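Long-range contact in ribose 5-phosphate isomerase (PDB 3M1P), which probably interconverts ribose 5-phosphate and ribulose 5-phosphate, as expected of a type B sugar-phosphate isomerase: residues E26-F31 and F127-P131. The protein carries 1 engineered substitution. Residues are numbered along the deposited sequence; the frame is centred on the assembly and turned at random.
Sequences EAGDEF and FLQTP
F31 and L128 make the apolar heart of this contact, with A27 packed beside them. L128 CB sits over one face of the F31 ring, 4.0 Å from the ring centroid and nearer the rim than the middle, a CH-pi contact. CG of F31 stands anti to its own carbonyl carbon (chi1 -62°), which swings the ring toward helix 117-129; its CZ reaches 3.3 Å from L128 O. E30 CG covers the opposite face, so the flat phenyl group is held between the CH2 of E30 and that of L128. A27 contributes a single methyl, 3.9 Å from L128 CD1, a small residue that suits the close approach of the backbones, A27 CA lying 6.5 Å from Q129 CA. V24 touches both F31 and L128.

The polar link is one hydrogen bond: Q129 NE2 donates to A27 O at 2.8 Å in a nearly straight bond (173°). The long glutamine chain, extended beyond CG, can span the gap to this backbone carbonyl, which lies in the amide plane.

G28 is the first residue to leave helical angles; at its backbone angles a CB would be jammed against the preceding carbonyl O, which calls for glycine. It begins a type I beta turn leading into strand 31-35, so the contact joins an alpha-to-beta connection to the C-terminal end of helix 117-129, both packed against the parallel sheet of a Rossmann-like alpha/beta fold.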
loop_
_atom_site.group_PDB
_atom_site.type_symbol
_atom_site.label_atom_id
_atom_site.label_comp_id
_atom_site.label_asym_id
_atom_site.label_seq_id
_atom_site.Cartn_x
_atom_site.Cartn_y
_atom_site.Cartn_z
ATOM N N GLU A 26 8.631 -21.702 1.931
ATOM C CA GLU A 26 7.396 -21.649 2.729
ATOM C C GLU A 26 6.133 -21.832 1.897
ATOM O O GLU A 26 5.135 -22.335 2.408
ATOM C CB GLU A 26 7.298 -20.355 3.534
ATOM C CG GLU A 26 8.322 -20.222 4.638
ATOM C CD GLU A 26 7.935 -19.141 5.622
ATOM O OE1 GLU A 26 8.687 -18.155 5.774
ATOM O OE2 GLU A 26 6.855 -19.283 6.236
ATOM N N ALA A 27 6.181 -21.421 0.622
ATOM C CA ALA A 27 5.085 -21.654 -0.328
ATOM C C ALA A 27 4.737 -23.136 -0.506
ATOM O O ALA A 27 3.612 -23.483 -0.870
ATOM C CB ALA A 27 5.409 -21.018 -1.680
ATOM N N GLY A 28 5.708 -24.007 -0.244
ATOM C CA GLY A 28 5.516 -25.450 -0.382
ATOM C C GLY A 28 6.814 -26.152 -0.737
ATOM O O GLY A 28 7.711 -25.556 -1.330
ATOM N N ASP A 29 6.911 -27.416 -0.341
ATOM C CA ASP A 29 8.051 -28.280 -0.662
ATOM C C ASP A 29 8.296 -28.450 -2.166
ATOM O O ASP A 29 9.420 -28.714 -2.585
ATOM C CB ASP A 29 7.835 -29.661 -0.044
ATOM C CG ASP A 29 7.843 -29.637 1.471
ATOM O OD1 ASP A 29 8.097 -28.563 2.070
ATOM O OD2 ASP A 29 7.593 -30.711 2.059
ATOM N N GLU A 30 7.252 -28.307 -2.972
ATOM C CA GLU A 30 7.404 -28.375 -4.424
ATOM C C GLU A 30 8.134 -27.175 -5.058
ATOM O O GLU A 30 8.436 -27.210 -6.249
ATOM C CB GLU A 30 6.058 -28.576 -5.117
ATOM C CG GLU A 30 5.213 -27.305 -5.210
ATOM C CD GLU A 30 4.143 -27.233 -4.137
ATOM O OE1 GLU A 30 4.460 -27.417 -2.935
ATOM O OE2 GLU A 30 2.976 -27.005 -4.512
ATOM N N PHE A 31 8.399 -26.123 -4.288
ATOM C CA PHE A 31 9.065 -24.932 -4.823
ATOM C C PHE A 31 10.542 -24.907 -4.442
ATOM O O PHE A 31 10.880 -24.883 -3.267
ATOM C CB PHE A 31 8.356 -23.644 -4.357
ATOM C CG PHE A 31 6.935 -23.532 -4.836
ATOM C CD1 PHE A 31 6.653 -23.106 -6.136
ATOM C CD2 PHE A 31 5.873 -23.869 -3.994
ATOM C CE1 PHE A 31 5.334 -23.015 -6.587
ATOM C CE2 PHE A 31 4.562 -23.788 -4.431
ATOM C CZ PHE A 31 4.283 -23.362 -5.731
ATOM N N PHE A 127 1.890 -15.427 -4.784
ATOM C CA PHE A 127 2.305 -15.524 -6.173
ATOM C C PHE A 127 2.554 -16.982 -6.583
ATOM O O PHE A 127 2.044 -17.439 -7.601
ATOM C CB PHE A 127 3.586 -14.722 -6.356
ATOM C CG PHE A 127 4.024 -14.589 -7.776
ATOM C CD1 PHE A 127 3.473 -13.616 -8.591
ATOM C CD2 PHE A 127 5.031 -15.423 -8.292
ATOM C CE1 PHE A 127 3.901 -13.475 -9.916
ATOM C CE2 PHE A 127 5.469 -15.288 -9.611
ATOM C CZ PHE A 127 4.897 -14.321 -10.428
ATOM N N LEU A 128 3.326 -17.708 -5.776
ATOM C CA LEU A 128 3.708 -19.078 -6.127
ATOM C C LEU A 128 2.537 -20.047 -6.041
ATOM O O LEU A 128 2.405 -20.934 -6.886
ATOM C CB LEU A 128 4.892 -19.561 -5.282
ATOM C CG LEU A 128 6.210 -18.829 -5.547
ATOM C CD1 LEU A 128 7.271 -19.225 -4.540
ATOM C CD2 LEU A 128 6.698 -19.056 -6.988
ATOM N N GLN A 129 1.668 -19.836 -5.053
ATOM C CA GLN A 129 0.524 -20.732 -4.798
ATOM C C GLN A 129 -0.726 -20.483 -5.647
ATOM O O GLN A 129 -1.528 -21.399 -5.827
ATOM C CB GLN A 129 0.137 -20.693 -3.319
ATOM C CG GLN A 129 1.161 -21.334 -2.367
ATOM C CD GLN A 129 0.718 -21.282 -0.911
ATOM O OE1 GLN A 129 -0.292 -20.654 -0.582
ATOM N NE2 GLN A 129 1.485 -21.930 -0.023
ATOM N N THR A 130 -0.906 -19.258 -6.151
ATOM C CA THR A 130 -2.119 -18.900 -6.894
ATOM C C THR A 130 -2.035 -19.360 -8.348
ATOM O O THR A 130 -1.105 -18.989 -9.050
ATOM C CB THR A 130 -2.396 -17.363 -6.853
ATOM O OG1 THR A 130 -2.365 -16.901 -5.495
ATOM C CG2 THR A 130 -3.740 -17.040 -7.461
ATOM N N PRO A 131 -2.999 -20.185 -8.798
ATOM C CA PRO A 131 -2.970 -20.650 -10.192
ATOM C C PRO A 131 -3.441 -19.603 -11.186
ATOM O O PRO A 131 -4.198 -18.699 -10.824
ATOM C CB PRO A 131 -3.960 -21.827 -10.191
ATOM C CG PRO A 131 -4.954 -21.485 -9.091
ATOM C CD PRO A 131 -4.127 -20.766 -8.031
#